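PUM-HD domain-containing protein (Caenorhabditis elegans, PDB 7CGF) binds single-stranded RNA through an array of Pumilio repeats and probably recognises the 3' untranslated regions of target mRNAs. Local coordinates at residues A[42-47]-A[80-85]; A[76-81]-A[117-122]; A[125-130]-A[160-165]. The protein carries 2 engineered substitutions. All coordinates share one frame; numbering follows the deposited sequence.

All three interactions join neighbouring predicted Pumilio repeats of the PUM-HD. Interactions 1 and 2 include side chains that touch the RNA; interaction 3 packs beside it and reaches it only through Gln160. Interactions 1 and 2 have centres about 10 Å apart. They share Asp80 and Ile81, and a salt bridge from Lys42 NZ to Glu76 OE2 (2.8 Å) ties them together. Helix 119-129 serves both interactions 2 and 3, whose centres lie about 16 Å apart. Interactions 1 and 3 do not touch, with nearest atoms about 7 Å apart. The RNA of chain B runs antiparallel to the protein: A8 and U7 at interaction 1, U7 and A6 at interaction 2, G5 at interaction 3.

Interaction 1 (A[42-47]-A[80-85]); sequences KDQVGS and DIFGNY. With nucleotides of chain B.
Gln44 reaches across the Phe82 ring to the base of A8 of chain B. Its CB lies over one ring face, 3.9 Å from the Phe82 centroid, a CH-pi contact. CG is anti to the backbone N (chi1 167°). A bend at chi2 then carries the amide past the ring, with Gln44 CD 3.5 Å from Phe82 CE1. OE1 touches the same CE1 and takes a weak hydrogen bond from O3' of A8. Gln44 NE2 donates to N3 of A8 at 2.9 Å, nearly straight at 163°. Lys42 O lies at the edge of the Phe82 ring, near its plane. Ser47 OG donates to Phe82 O (2.8 Å) from above the carbonyl plane. A water donates to both Lys42 O and Asp80 OD1, while Lys42 NZ pairs with Glu76. Asp80 OD2 caps the next helix by accepting from Phe82 N and Gly83 N. The Tyr85 ring carries N6 of A8 over one face and Asn84 OD1 over the other. Its OH end also touches U7 of chain B. An alanine here would probably leave a gap between the two bases and take away the face that A8 N6 lies on. Asn84 OD1 accepts from N3 of U7 (2.9 Å), and its ND2 donates weakly to O2 of U7. This pattern suits uracil, since a neutral cytosine has no hydrogen on N3.

Interaction 2 (A[76-81]-A[117-122]); sequences ELVDDI and MYACRV. With nucleotides of chain B.
Asp79 OD1 grips two backbone N-H groups across the contact. Ala119 N and Tyr118 N both donate to it, each at 2.9 Å from OD1. Ala119 N comes to the anti side of the oxygen, somewhat out of the carboxylate plane. Tyr118 N meets it nearly along the C-O axis. The Asp79 CG is anti to the backbone N (chi1 -158°), which brings the carboxylate to the backbone N-H groups of Tyr118 and Ala119. Two N-H donors on one oxygen would probably favour the charged form of Asp79.

The CH-pi contact is on the Tyr118 ring. Ile81 CA sits over the ring centre, 3.6 Å from the centroid. Met117 CG covers the opposite face. Asp79 O lies at the ring edge, near its plane, 3.4 Å from Tyr118 CD2. The side chains of Ile81 and Tyr118 run side by side and point the same way, so Ile81 CG1 comes to 3.5 Å from Tyr118 OH.

The apolar contacts of Val78 are looser. Val78 CG2 meets Ala119 CB, and Val78 CG1 meets Val122 CG1. Val78 O also receives a CA-H...O contact from Ala119 CA at 3.1 Å. Tyr113 of helix 110-113 packs on both Val78 and Ala119.

The RNA contacts come from segment 117-122. Tyr118 CD1 touches O2 of U7 of chain B. The Arg121 chain bends at chi2 and chi3, and its guanidinium lies between two bases. C5 of U7 is over one face and C5 of A6 of chain B over the other. Cys120 SG lies 3.6 Å from C8 of the same A6. A side chain wedged between successive bases, carried on a helix that lines the concave surface, is the arrangement typical of Pumilio repeats.

Interaction 3 (A[125-130]-A[160-165]); sequences KALEKI and QKAIEK. With nucleotides of chain B.
Glu128 forms salt bridges with two lysines of the facing helix. Lys161 NZ donates to Glu128 OE1 at 2.9 Å and comes from above the carboxylate plane. Lys165 NZ makes a longer bridge to Glu128 OE2, 3.5 Å away. Glu128 turns at chi2 (71°), which swings its carboxylate over to the lysines. The two positive charges would be expected to keep Glu128 ionised. Next to this polar group, Leu127 CB packs on Lys161 CG at 3.8 Å, and Leu127 CD1 reaches Ala162 CB. Leu127 O touches Lys165 CB.

The two helices, 119-129 and 155-165, lie in consecutive predicted Pumilio repeats. Their short segments run almost exactly parallel, 3° apart, with axes 9.2 Å from each other. This side-by-side stacking of equivalent helices builds the alpha-helical superhelix of the PUF fold.

Further out, Glu164 adds a long salt bridge to Lys161 NZ within its own helix. Gln135 NE2 bonds to both Leu127 O and Lys165 O, linking the two helix ends through helix 132-142. At the RNA side, Gln160 OE1 accepts from N2 of G5 of chain B (2.8 Å) and also from Arg200 NH1.

Interaction 1 (A[42-47]-A[80-85])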
loop_
_atom_site.group_PDB
_atom_site.type_symbol
_atom_site.label_atom_id
_atom_site.label_comp_id
_atom_site.label_asym_id
_atom_site.label_seq_id
_atom_site.Cartn_x
_atom_site.Cartn_y
_atom_site.Cartn_z
ATOM N N LYS A 42 -13.222 1.651 -27.725
ATOM C CA LYS A 42 -12.149 2.642 -27.683
ATOM C C LYS A 42 -12.651 4.077 -27.740
ATOM O O LYS A 42 -11.829 5.007 -27.754
ATOM C CB LYS A 42 -11.150 2.398 -28.823
ATOM C CG LYS A 42 -10.502 1.045 -28.716
ATOM C CD LYS A 42 -9.498 0.770 -29.833
ATOM C CE LYS A 42 -8.291 1.674 -29.740
ATOM N NZ LYS A 42 -7.349 1.395 -30.866
ATOM N N ASP A 43 -13.965 4.271 -27.784
ATOM C CA ASP A 43 -14.594 5.582 -27.843
ATOM C C ASP A 43 -15.169 5.937 -26.479
ATOM O O ASP A 43 -15.696 5.066 -25.782
ATOM C CB ASP A 43 -15.705 5.577 -28.893
ATOM C CG ASP A 43 -16.346 6.924 -29.067
ATOM O OD1 ASP A 43 -15.771 7.751 -29.811
ATOM O OD2 ASP A 43 -17.424 7.147 -28.474
ATOM N N GLN A 44 -15.052 7.212 -26.100
ATOM C CA GLN A 44 -15.510 7.650 -24.778
ATOM C C GLN A 44 -17.005 7.394 -24.618
ATOM O O GLN A 44 -17.455 6.826 -23.609
ATOM C CB GLN A 44 -15.165 9.134 -24.598
ATOM C CG GLN A 44 -15.815 9.853 -23.431
ATOM C CD GLN A 44 -15.178 9.476 -22.143
ATOM O OE1 GLN A 44 -14.406 10.244 -21.562
ATOM N NE2 GLN A 44 -15.465 8.261 -21.685
ATOM N N VAL A 45 -17.783 7.763 -25.635
ATOM C CA VAL A 45 -19.228 7.567 -25.592
ATOM C C VAL A 45 -19.577 6.094 -25.740
ATOM O O VAL A 45 -20.435 5.572 -25.018
ATOM C CB VAL A 45 -19.912 8.403 -26.685
ATOM C CG1 VAL A 45 -21.393 8.047 -26.753
ATOM C CG2 VAL A 45 -19.704 9.868 -26.419
ATOM N N GLY A 46 -18.948 5.414 -26.703
ATOM C CA GLY A 46 -19.267 4.016 -26.938
ATOM C C GLY A 46 -18.912 3.130 -25.760
ATOM O O GLY A 46 -19.628 2.178 -25.447
ATOM N N SER A 47 -17.783 3.408 -25.115
ATOM C CA SER A 47 -17.388 2.586 -23.973
ATOM C C SER A 47 -18.359 2.760 -22.822
ATOM O O SER A 47 -18.710 1.782 -22.139
ATOM C CB SER A 47 -15.973 2.937 -23.543
ATOM O OG SER A 47 -15.627 2.167 -22.410
ATOM N N ASP A 80 -6.130 0.358 -23.393
ATOM C CA ASP A 80 -6.778 1.531 -23.954
ATOM C C ASP A 80 -7.487 2.323 -22.862
ATOM O O ASP A 80 -8.116 1.749 -21.964
ATOM C CB ASP A 80 -7.785 1.150 -25.033
ATOM C CG ASP A 80 -8.421 2.365 -25.652
ATOM O OD1 ASP A 80 -7.736 3.050 -26.444
ATOM O OD2 ASP A 80 -9.580 2.658 -25.329
ATOM N N ILE A 81 -7.410 3.650 -22.990
ATOM C CA ILE A 81 -7.925 4.592 -21.994
ATOM C C ILE A 81 -9.403 4.344 -21.695
ATOM O O ILE A 81 -9.848 4.514 -20.554
ATOM C CB ILE A 81 -7.674 6.037 -22.475
ATOM C CG1 ILE A 81 -8.177 7.057 -21.441
ATOM C CG2 ILE A 81 -8.313 6.277 -23.862
ATOM C CD1 ILE A 81 -7.841 8.501 -21.802
ATOM N N PHE A 82 -10.189 3.969 -22.712
ATOM C CA PHE A 82 -11.609 3.657 -22.546
ATOM C C PHE A 82 -11.922 2.176 -22.650
ATOM O O PHE A 82 -12.856 1.708 -21.985
ATOM C CB PHE A 82 -12.442 4.422 -23.593
ATOM C CG PHE A 82 -12.208 5.903 -23.554
ATOM C CD1 PHE A 82 -12.290 6.593 -22.347
ATOM C CD2 PHE A 82 -11.843 6.594 -24.707
ATOM C CE1 PHE A 82 -12.054 7.949 -22.281
ATOM C CE2 PHE A 82 -11.615 7.954 -24.662
ATOM C CZ PHE A 82 -11.703 8.641 -23.462
ATOM N N GLY A 83 -11.146 1.420 -23.435
ATOM C CA GLY A 83 -11.417 0.010 -23.620
ATOM C C GLY A 83 -11.111 -0.837 -22.402
ATOM O O GLY A 83 -11.697 -1.917 -22.246
ATOM N N ASN A 84 -10.223 -0.372 -21.524
ATOM C CA ASN A 84 -9.863 -1.225 -20.406
ATOM C C ASN A 84 -11.067 -1.474 -19.503
ATOM O O ASN A 84 -11.172 -2.553 -18.912
ATOM C CB ASN A 84 -8.669 -0.630 -19.631
ATOM C CG ASN A 84 -9.058 0.515 -18.705
ATOM O OD1 ASN A 84 -9.383 0.302 -17.531
ATOM N ND2 ASN A 84 -8.975 1.733 -19.214
ATOM N N TYR A 85 -11.997 -0.516 -19.419
ATOM C CA TYR A 85 -13.183 -0.712 -18.579
ATOM C C TYR A 85 -14.086 -1.798 -19.132
ATOM O O TYR A 85 -14.734 -2.519 -18.360
ATOM C CB TYR A 85 -13.980 0.586 -18.456
ATOM C CG TYR A 85 -13.189 1.713 -17.888
ATOM C CD1 TYR A 85 -12.914 1.785 -16.532
ATOM C CD2 TYR A 85 -12.686 2.702 -18.724
ATOM C CE1 TYR A 85 -12.164 2.847 -16.016
ATOM C CE2 TYR A 85 -11.951 3.732 -18.233
ATOM C CZ TYR A 85 -11.679 3.804 -16.891
ATOM O OH TYR A 85 -10.944 4.861 -16.431
ATOM P P A B 8 -8.715 10.141 -15.233
ATOM O OP1 A B 8 -8.178 11.489 -15.569
ATOM O OP2 A B 8 -9.495 9.832 -13.995
ATOM O "O5'" A B 8 -9.674 9.718 -16.420
ATOM C "C5'" A B 8 -9.299 9.909 -17.773
ATOM C "C4'" A B 8 -10.522 9.978 -18.646
ATOM O "O4'" A B 8 -11.241 8.709 -18.569
ATOM C "C3'" A B 8 -11.529 11.060 -18.252
ATOM O "O3'" A B 8 -12.139 11.562 -19.439
ATOM C "C2'" A B 8 -12.567 10.270 -17.464
ATOM O "O2'" A B 8 -13.841 10.883 -17.385
ATOM C "C1'" A B 8 -12.593 8.968 -18.261
ATOM N N9 A B 8 -13.155 7.811 -17.554
ATOM C C8 A B 8 -12.950 7.456 -16.253
ATOM N N7 A B 8 -13.610 6.373 -15.895
ATOM C C5 A B 8 -14.275 5.983 -17.064
ATOM C C6 A B 8 -15.136 4.921 -17.369
ATOM N N6 A B 8 -15.512 3.964 -16.514
ATOM N N1 A B 8 -15.620 4.851 -18.631
ATOM C C2 A B 8 -15.275 5.782 -19.526
ATOM N N3 A B 8 -14.471 6.818 -19.347
ATOM C C4 A B 8 -14.000 6.868 -18.090
ATOM P P U B 7 -3.728 8.333 -11.548
ATOM O OP1 U B 7 -3.524 9.738 -12.016
ATOM O OP2 U B 7 -4.422 8.050 -10.267
ATOM O "O5'" U B 7 -4.541 7.530 -12.640
ATOM C "C5'" U B 7 -5.904 7.811 -12.852
ATOM C "C4'" U B 7 -6.308 7.316 -14.201
ATOM O "O4'" U B 7 -6.424 5.881 -14.182
ATOM C "C3'" U B 7 -7.659 7.796 -14.698
ATOM O "O3'" U B 7 -7.523 9.075 -15.300
ATOM C "C2'" U B 7 -8.086 6.706 -15.695
ATOM O "O2'" U B 7 -7.691 7.074 -17.014
ATOM C "C1'" U B 7 -7.271 5.477 -15.236
ATOM N N1 U B 7 -8.045 4.284 -14.797
ATOM C C2 U B 7 -8.345 3.355 -15.764
ATOM O O2 U B 7 -8.062 3.546 -16.930
ATOM N N3 U B 7 -9.024 2.233 -15.338
ATOM C C4 U B 7 -9.404 1.972 -14.040
ATOM O O4 U B 7 -9.998 0.923 -13.771
ATOM C C5 U B 7 -9.030 2.971 -13.088
ATOM C C6 U B 7 -8.376 4.069 -13.483
HETATM O O HOH W 1 -9.027 5.114 -27.512
#

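Interaction 2 (A[76-81]-A[117-122])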
loop_
_atom_site.group_PDB
_atom_site.type_symbol
_atom_site.label_atom_id
_atom_site.label_comp_id
_atom_site.label_asym_id
_atom_site.label_seq_id
_atom_site.Cartn_x
_atom_site.Cartn_y
_atom_site.Cartn_z
ATOM N N GLU A 76 -5.775 -5.197 -27.953
ATOM C CA GLU A 76 -5.954 -3.790 -28.267
ATOM C C GLU A 76 -6.767 -3.042 -27.212
ATOM O O GLU A 76 -6.624 -1.819 -27.086
ATOM C CB GLU A 76 -6.617 -3.643 -29.635
ATOM C CG GLU A 76 -6.377 -2.290 -30.257
ATOM C CD GLU A 76 -6.870 -2.224 -31.681
ATOM O OE1 GLU A 76 -6.915 -3.290 -32.340
ATOM O OE2 GLU A 76 -7.214 -1.112 -32.135
ATOM N N LEU A 77 -7.593 -3.742 -26.439
ATOM C CA LEU A 77 -8.465 -3.068 -25.494
ATOM C C LEU A 77 -7.848 -2.924 -24.115
ATOM O O LEU A 77 -8.206 -1.984 -23.391
ATOM C CB LEU A 77 -9.792 -3.822 -25.353
ATOM C CG LEU A 77 -10.672 -3.859 -26.611
ATOM C CD1 LEU A 77 -11.881 -4.752 -26.354
ATOM C CD2 LEU A 77 -11.108 -2.460 -27.018
ATOM N N VAL A 78 -6.960 -3.837 -23.702
ATOM C CA VAL A 78 -6.600 -3.855 -22.280
ATOM C C VAL A 78 -5.808 -2.616 -21.879
ATOM O O VAL A 78 -5.954 -2.139 -20.750
ATOM C CB VAL A 78 -5.840 -5.132 -21.868
ATOM C CG1 VAL A 78 -6.780 -6.328 -21.862
ATOM C CG2 VAL A 78 -4.607 -5.372 -22.746
ATOM N N ASP A 79 -4.943 -2.096 -22.755
ATOM C CA ASP A 79 -4.238 -0.856 -22.432
ATOM C C ASP A 79 -4.816 0.336 -23.176
ATOM O O ASP A 79 -4.077 1.257 -23.556
ATOM C CB ASP A 79 -2.734 -0.963 -22.697
ATOM C CG ASP A 79 -1.940 0.060 -21.887
ATOM O OD1 ASP A 79 -2.325 0.281 -20.726
ATOM O OD2 ASP A 79 -0.958 0.664 -22.397
ATOM N N ASP A 80 -6.130 0.358 -23.393
ATOM C CA ASP A 80 -6.778 1.531 -23.954
ATOM C C ASP A 80 -7.487 2.323 -22.862
ATOM O O ASP A 80 -8.116 1.749 -21.964
ATOM C CB ASP A 80 -7.785 1.150 -25.033
ATOM C CG ASP A 80 -8.421 2.365 -25.652
ATOM O OD1 ASP A 80 -7.736 3.050 -26.444
ATOM O OD2 ASP A 80 -9.580 2.658 -25.329
ATOM N N ILE A 81 -7.410 3.650 -22.990
ATOM C CA ILE A 81 -7.925 4.592 -21.994
ATOM C C ILE A 81 -9.403 4.344 -21.695
ATOM O O ILE A 81 -9.848 4.514 -20.554
ATOM C CB ILE A 81 -7.674 6.037 -22.475
ATOM C CG1 ILE A 81 -8.177 7.057 -21.441
ATOM C CG2 ILE A 81 -8.313 6.277 -23.862
ATOM C CD1 ILE A 81 -7.841 8.501 -21.802
ATOM N N MET A 117 -0.264 1.455 -17.798
ATOM C CA MET A 117 -1.096 2.141 -16.816
ATOM C C MET A 117 -2.558 1.740 -16.919
ATOM O O MET A 117 -3.249 1.711 -15.901
ATOM C CB MET A 117 -0.955 3.656 -16.922
ATOM C CG MET A 117 -1.447 4.275 -18.196
ATOM S SD MET A 117 -1.310 6.092 -18.035
ATOM C CE MET A 117 -1.601 6.560 -19.742
ATOM N N TYR A 118 -3.056 1.416 -18.118
ATOM C CA TYR A 118 -4.440 0.948 -18.179
ATOM C C TYR A 118 -4.544 -0.570 -18.025
ATOM O O TYR A 118 -5.396 -1.056 -17.276
ATOM C CB TYR A 118 -5.088 1.390 -19.498
ATOM C CG TYR A 118 -5.029 2.883 -19.732
ATOM C CD1 TYR A 118 -5.513 3.784 -18.787
ATOM C CD2 TYR A 118 -4.501 3.390 -20.916
ATOM C CE1 TYR A 118 -5.449 5.162 -19.007
ATOM C CE2 TYR A 118 -4.427 4.765 -21.132
ATOM C CZ TYR A 118 -4.913 5.638 -20.191
ATOM O OH TYR A 118 -4.852 7.009 -20.409
ATOM N N ALA A 119 -3.663 -1.326 -18.679
ATOM C CA ALA A 119 -3.744 -2.785 -18.609
ATOM C C ALA A 119 -3.496 -3.310 -17.198
ATOM O O ALA A 119 -4.070 -4.336 -16.808
ATOM C CB ALA A 119 -2.749 -3.407 -19.591
ATOM N N CYS A 120 -2.676 -2.621 -16.401
ATOM C CA CYS A 120 -2.464 -3.107 -15.043
ATOM C C CYS A 120 -3.740 -3.030 -14.204
ATOM O O CYS A 120 -3.869 -3.769 -13.222
ATOM C CB CYS A 120 -1.315 -2.335 -14.368
ATOM S SG CYS A 120 -1.770 -0.765 -13.631
ATOM N N ARG A 121 -4.679 -2.151 -14.563
ATOM C CA ARG A 121 -5.962 -2.104 -13.863
ATOM C C ARG A 121 -6.816 -3.313 -14.211
ATOM O O ARG A 121 -7.578 -3.797 -13.361
ATOM C CB ARG A 121 -6.715 -0.814 -14.204
ATOM C CG ARG A 121 -5.872 0.478 -14.123
ATOM C CD ARG A 121 -5.160 0.622 -12.768
ATOM N NE ARG A 121 -6.057 0.970 -11.664
ATOM C CZ ARG A 121 -6.307 2.215 -11.255
ATOM N NH1 ARG A 121 -7.115 2.424 -10.229
ATOM N NH2 ARG A 121 -5.743 3.247 -11.861
ATOM N N VAL A 122 -6.721 -3.791 -15.455
ATOM C CA VAL A 122 -7.372 -5.050 -15.828
ATOM C C VAL A 122 -6.816 -6.202 -15.000
ATOM O O VAL A 122 -7.568 -7.046 -14.493
ATOM C CB VAL A 122 -7.203 -5.323 -17.332
ATOM C CG1 VAL A 122 -7.848 -6.671 -17.691
ATOM C CG2 VAL A 122 -7.830 -4.183 -18.151
ATOM P P A B 6 1.456 7.514 -7.758
ATOM O OP1 A B 6 2.418 7.833 -8.836
ATOM O OP2 A B 6 0.574 8.537 -7.154
ATOM O "O5'" A B 6 0.499 6.358 -8.301
ATOM C "C5'" A B 6 -0.738 6.686 -8.919
ATOM C "C4'" A B 6 -0.809 6.184 -10.342
ATOM O "O4'" A B 6 -0.532 4.767 -10.381
ATOM C "C3'" A B 6 -2.171 6.333 -10.993
ATOM O "O3'" A B 6 -2.310 7.616 -11.565
ATOM C "C2'" A B 6 -2.210 5.205 -12.026
ATOM O "O2'" A B 6 -1.599 5.623 -13.242
ATOM C "C1'" A B 6 -1.327 4.138 -11.369
ATOM N N9 A B 6 -2.086 3.046 -10.716
ATOM C C8 A B 6 -2.009 1.710 -11.050
ATOM N N7 A B 6 -2.785 0.932 -10.306
ATOM C C5 A B 6 -3.407 1.826 -9.435
ATOM C C6 A B 6 -4.350 1.649 -8.398
ATOM N N6 A B 6 -4.836 0.455 -8.040
ATOM N N1 A B 6 -4.779 2.735 -7.724
ATOM C C2 A B 6 -4.298 3.939 -8.064
ATOM N N3 A B 6 -3.415 4.236 -9.013
ATOM C C4 A B 6 -2.987 3.130 -9.669
ATOM P P U B 7 -3.728 8.333 -11.548
ATOM O OP1 U B 7 -3.524 9.738 -12.016
ATOM O OP2 U B 7 -4.422 8.050 -10.267
ATOM O "O5'" U B 7 -4.541 7.530 -12.640
ATOM C "C5'" U B 7 -5.904 7.811 -12.852
ATOM C "C4'" U B 7 -6.308 7.316 -14.201
ATOM O "O4'" U B 7 -6.424 5.881 -14.182
ATOM C "C3'" U B 7 -7.659 7.796 -14.698
ATOM O "O3'" U B 7 -7.523 9.075 -15.300
ATOM C "C2'" U B 7 -8.086 6.706 -15.695
ATOM O "O2'" U B 7 -7.691 7.074 -17.014
ATOM C "C1'" U B 7 -7.271 5.477 -15.236
ATOM N N1 U B 7 -8.045 4.284 -14.797
ATOM C C2 U B 7 -8.345 3.355 -15.764
ATOM O O2 U B 7 -8.062 3.546 -16.930
ATOM N N3 U B 7 -9.024 2.233 -15.338
ATOM C C4 U B 7 -9.404 1.972 -14.040
ATOM O O4 U B 7 -9.998 0.923 -13.771
ATOM C C5 U B 7 -9.030 2.971 -13.088
ATOM C C6 U B 7 -8.376 4.069 -13.483
#

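Interaction 3 (A[125-130]-A[160-165])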
loop_
_atom_site.group_PDB
_atom_site.type_symbol
_atom_site.label_atom_id
_atom_site.label_comp_id
_atom_site.label_asym_id
_atom_site.label_seq_id
_atom_site.Cartn_x
_atom_site.Cartn_y
_atom_site.Cartn_z
ATOM N N LYS A 125 -8.072 -5.950 -11.401
ATOM C CA LYS A 125 -9.466 -6.375 -11.326
ATOM C C LYS A 125 -9.569 -7.897 -11.361
ATOM O O LYS A 125 -10.301 -8.493 -10.566
ATOM C CB LYS A 125 -10.266 -5.745 -12.476
ATOM C CG LYS A 125 -11.740 -6.191 -12.587
ATOM C CD LYS A 125 -12.512 -5.946 -11.304
ATOM C CE LYS A 125 -12.485 -4.488 -10.885
ATOM N NZ LYS A 125 -13.321 -3.671 -11.791
ATOM N N ALA A 126 -8.833 -8.538 -12.274
ATOM C CA ALA A 126 -8.852 -9.999 -12.359
ATOM C C ALA A 126 -8.414 -10.631 -11.038
ATOM O O ALA A 126 -9.101 -11.504 -10.490
ATOM C CB ALA A 126 -7.968 -10.459 -13.520
ATOM N N LEU A 127 -7.289 -10.173 -10.474
ATOM C CA LEU A 127 -6.840 -10.769 -9.218
ATOM C C LEU A 127 -7.828 -10.519 -8.085
ATOM O O LEU A 127 -7.943 -11.337 -7.160
ATOM C CB LEU A 127 -5.458 -10.229 -8.842
ATOM C CG LEU A 127 -4.325 -10.654 -9.758
ATOM C CD1 LEU A 127 -3.051 -9.889 -9.393
ATOM C CD2 LEU A 127 -4.087 -12.176 -9.688
ATOM N N GLU A 128 -8.520 -9.382 -8.117
ATOM C CA GLU A 128 -9.498 -9.060 -7.089
ATOM C C GLU A 128 -10.683 -10.012 -7.100
ATOM O O GLU A 128 -11.280 -10.266 -6.047
ATOM C CB GLU A 128 -9.987 -7.627 -7.298
ATOM C CG GLU A 128 -11.170 -7.198 -6.460
ATOM C CD GLU A 128 -10.836 -7.029 -4.997
ATOM O OE1 GLU A 128 -9.628 -6.903 -4.665
ATOM O OE2 GLU A 128 -11.791 -7.009 -4.186
ATOM N N LYS A 129 -11.034 -10.554 -8.260
ATOM C CA LYS A 129 -12.319 -11.237 -8.425
ATOM C C LYS A 129 -12.224 -12.740 -8.656
ATOM O O LYS A 129 -13.081 -13.487 -8.159
ATOM C CB LYS A 129 -13.094 -10.618 -9.588
ATOM C CG LYS A 129 -13.411 -9.119 -9.419
ATOM C CD LYS A 129 -14.422 -8.875 -8.324
ATOM C CE LYS A 129 -14.821 -7.400 -8.266
ATOM N NZ LYS A 129 -15.860 -7.124 -7.237
ATOM N N ILE A 130 -11.228 -13.215 -9.397
ATOM C CA ILE A 130 -11.290 -14.568 -9.941
ATOM C C ILE A 130 -10.833 -15.623 -8.944
ATOM O O ILE A 130 -10.208 -15.324 -7.916
ATOM C CB ILE A 130 -10.485 -14.682 -11.248
ATOM C CG1 ILE A 130 -8.973 -14.586 -10.977
ATOM C CG2 ILE A 130 -10.974 -13.653 -12.263
ATOM C CD1 ILE A 130 -8.116 -14.401 -12.239
ATOM N N GLN A 160 0.934 -5.838 -5.244
ATOM C CA GLN A 160 0.232 -5.650 -3.976
ATOM C C GLN A 160 -1.121 -6.348 -3.991
ATOM O O GLN A 160 -1.520 -6.958 -2.990
ATOM C CB GLN A 160 0.055 -4.170 -3.674
ATOM C CG GLN A 160 1.352 -3.506 -3.231
ATOM C CD GLN A 160 1.185 -2.009 -3.128
ATOM O OE1 GLN A 160 0.525 -1.509 -2.214
ATOM N NE2 GLN A 160 1.777 -1.281 -4.075
ATOM N N LYS A 161 -1.850 -6.260 -5.108
ATOM C CA LYS A 161 -3.130 -6.955 -5.197
ATOM C C LYS A 161 -2.942 -8.456 -5.041
ATOM O O LYS A 161 -3.742 -9.123 -4.374
ATOM C CB LYS A 161 -3.818 -6.637 -6.531
ATOM C CG LYS A 161 -5.245 -7.189 -6.655
ATOM C CD LYS A 161 -6.169 -6.577 -5.608
ATOM C CE LYS A 161 -6.802 -5.277 -6.078
ATOM N NZ LYS A 161 -7.772 -4.753 -5.066
ATOM N N ALA A 162 -1.888 -9.010 -5.652
ATOM C CA ALA A 162 -1.618 -10.439 -5.496
ATOM C C ALA A 162 -1.417 -10.805 -4.028
ATOM O O ALA A 162 -1.954 -11.812 -3.543
ATOM C CB ALA A 162 -0.389 -10.833 -6.311
ATOM N N ILE A 163 -0.607 -10.018 -3.314
ATOM C CA ILE A 163 -0.349 -10.296 -1.901
ATOM C C ILE A 163 -1.625 -10.184 -1.086
ATOM O O ILE A 163 -1.830 -10.940 -0.124
ATOM C CB ILE A 163 0.757 -9.351 -1.378
ATOM C CG1 ILE A 163 2.085 -9.684 -2.058
ATOM C CG2 ILE A 163 0.910 -9.454 0.146
ATOM C CD1 ILE A 163 3.118 -8.546 -1.967
ATOM N N GLU A 164 -2.507 -9.254 -1.458
ATOM C CA GLU A 164 -3.752 -9.060 -0.724
ATOM C C GLU A 164 -4.733 -10.215 -0.930
ATOM O O GLU A 164 -5.449 -10.591 0.006
ATOM C CB GLU A 164 -4.396 -7.744 -1.159
ATOM C CG GLU A 164 -3.668 -6.511 -0.659
ATOM C CD GLU A 164 -4.087 -5.251 -1.410
ATOM O OE1 GLU A 164 -4.975 -5.341 -2.298
ATOM O OE2 GLU A 164 -3.514 -4.181 -1.113
ATOM N N LYS A 165 -4.790 -10.782 -2.140
ATOM C CA LYS A 165 -5.921 -11.612 -2.556
ATOM C C LYS A 165 -5.582 -13.077 -2.781
ATOM O O LYS A 165 -6.494 -13.874 -3.029
ATOM C CB LYS A 165 -6.538 -11.060 -3.854
ATOM C CG LYS A 165 -7.062 -9.664 -3.744
ATOM C CD LYS A 165 -8.227 -9.562 -2.786
ATOM C CE LYS A 165 -9.398 -10.423 -3.245
ATOM N NZ LYS A 165 -10.676 -9.967 -2.617
ATOM P P G B 5 2.031 10.138 -2.711
ATOM O OP1 G B 5 2.136 10.962 -3.937
ATOM O OP2 G B 5 0.860 10.306 -1.813
ATOM O "O5'" G B 5 2.076 8.597 -3.120
ATOM C "C5'" G B 5 3.191 8.045 -3.808
ATOM C "C4'" G B 5 2.909 6.642 -4.295
ATOM O "O4'" G B 5 2.430 5.822 -3.203
ATOM C "C3'" G B 5 1.835 6.513 -5.360
ATOM O "O3'" G B 5 2.348 6.777 -6.648
ATOM C "C2'" G B 5 1.346 5.079 -5.187
ATOM O "O2'" G B 5 2.211 4.166 -5.845
ATOM C "C1'" G B 5 1.497 4.877 -3.680
ATOM N N9 G B 5 0.231 5.066 -2.953
ATOM C C8 G B 5 -0.362 6.255 -2.601
ATOM N N7 G B 5 -1.476 6.091 -1.940
ATOM C C5 G B 5 -1.621 4.711 -1.862
ATOM C C6 G B 5 -2.636 3.930 -1.260
ATOM O O6 G B 5 -3.656 4.304 -0.663
ATOM N N1 G B 5 -2.381 2.571 -1.408
ATOM C C2 G B 5 -1.293 2.017 -2.039
ATOM N N2 G B 5 -1.267 0.676 -2.058
ATOM N N3 G B 5 -0.334 2.731 -2.617
ATOM C C4 G B 5 -0.570 4.062 -2.484
#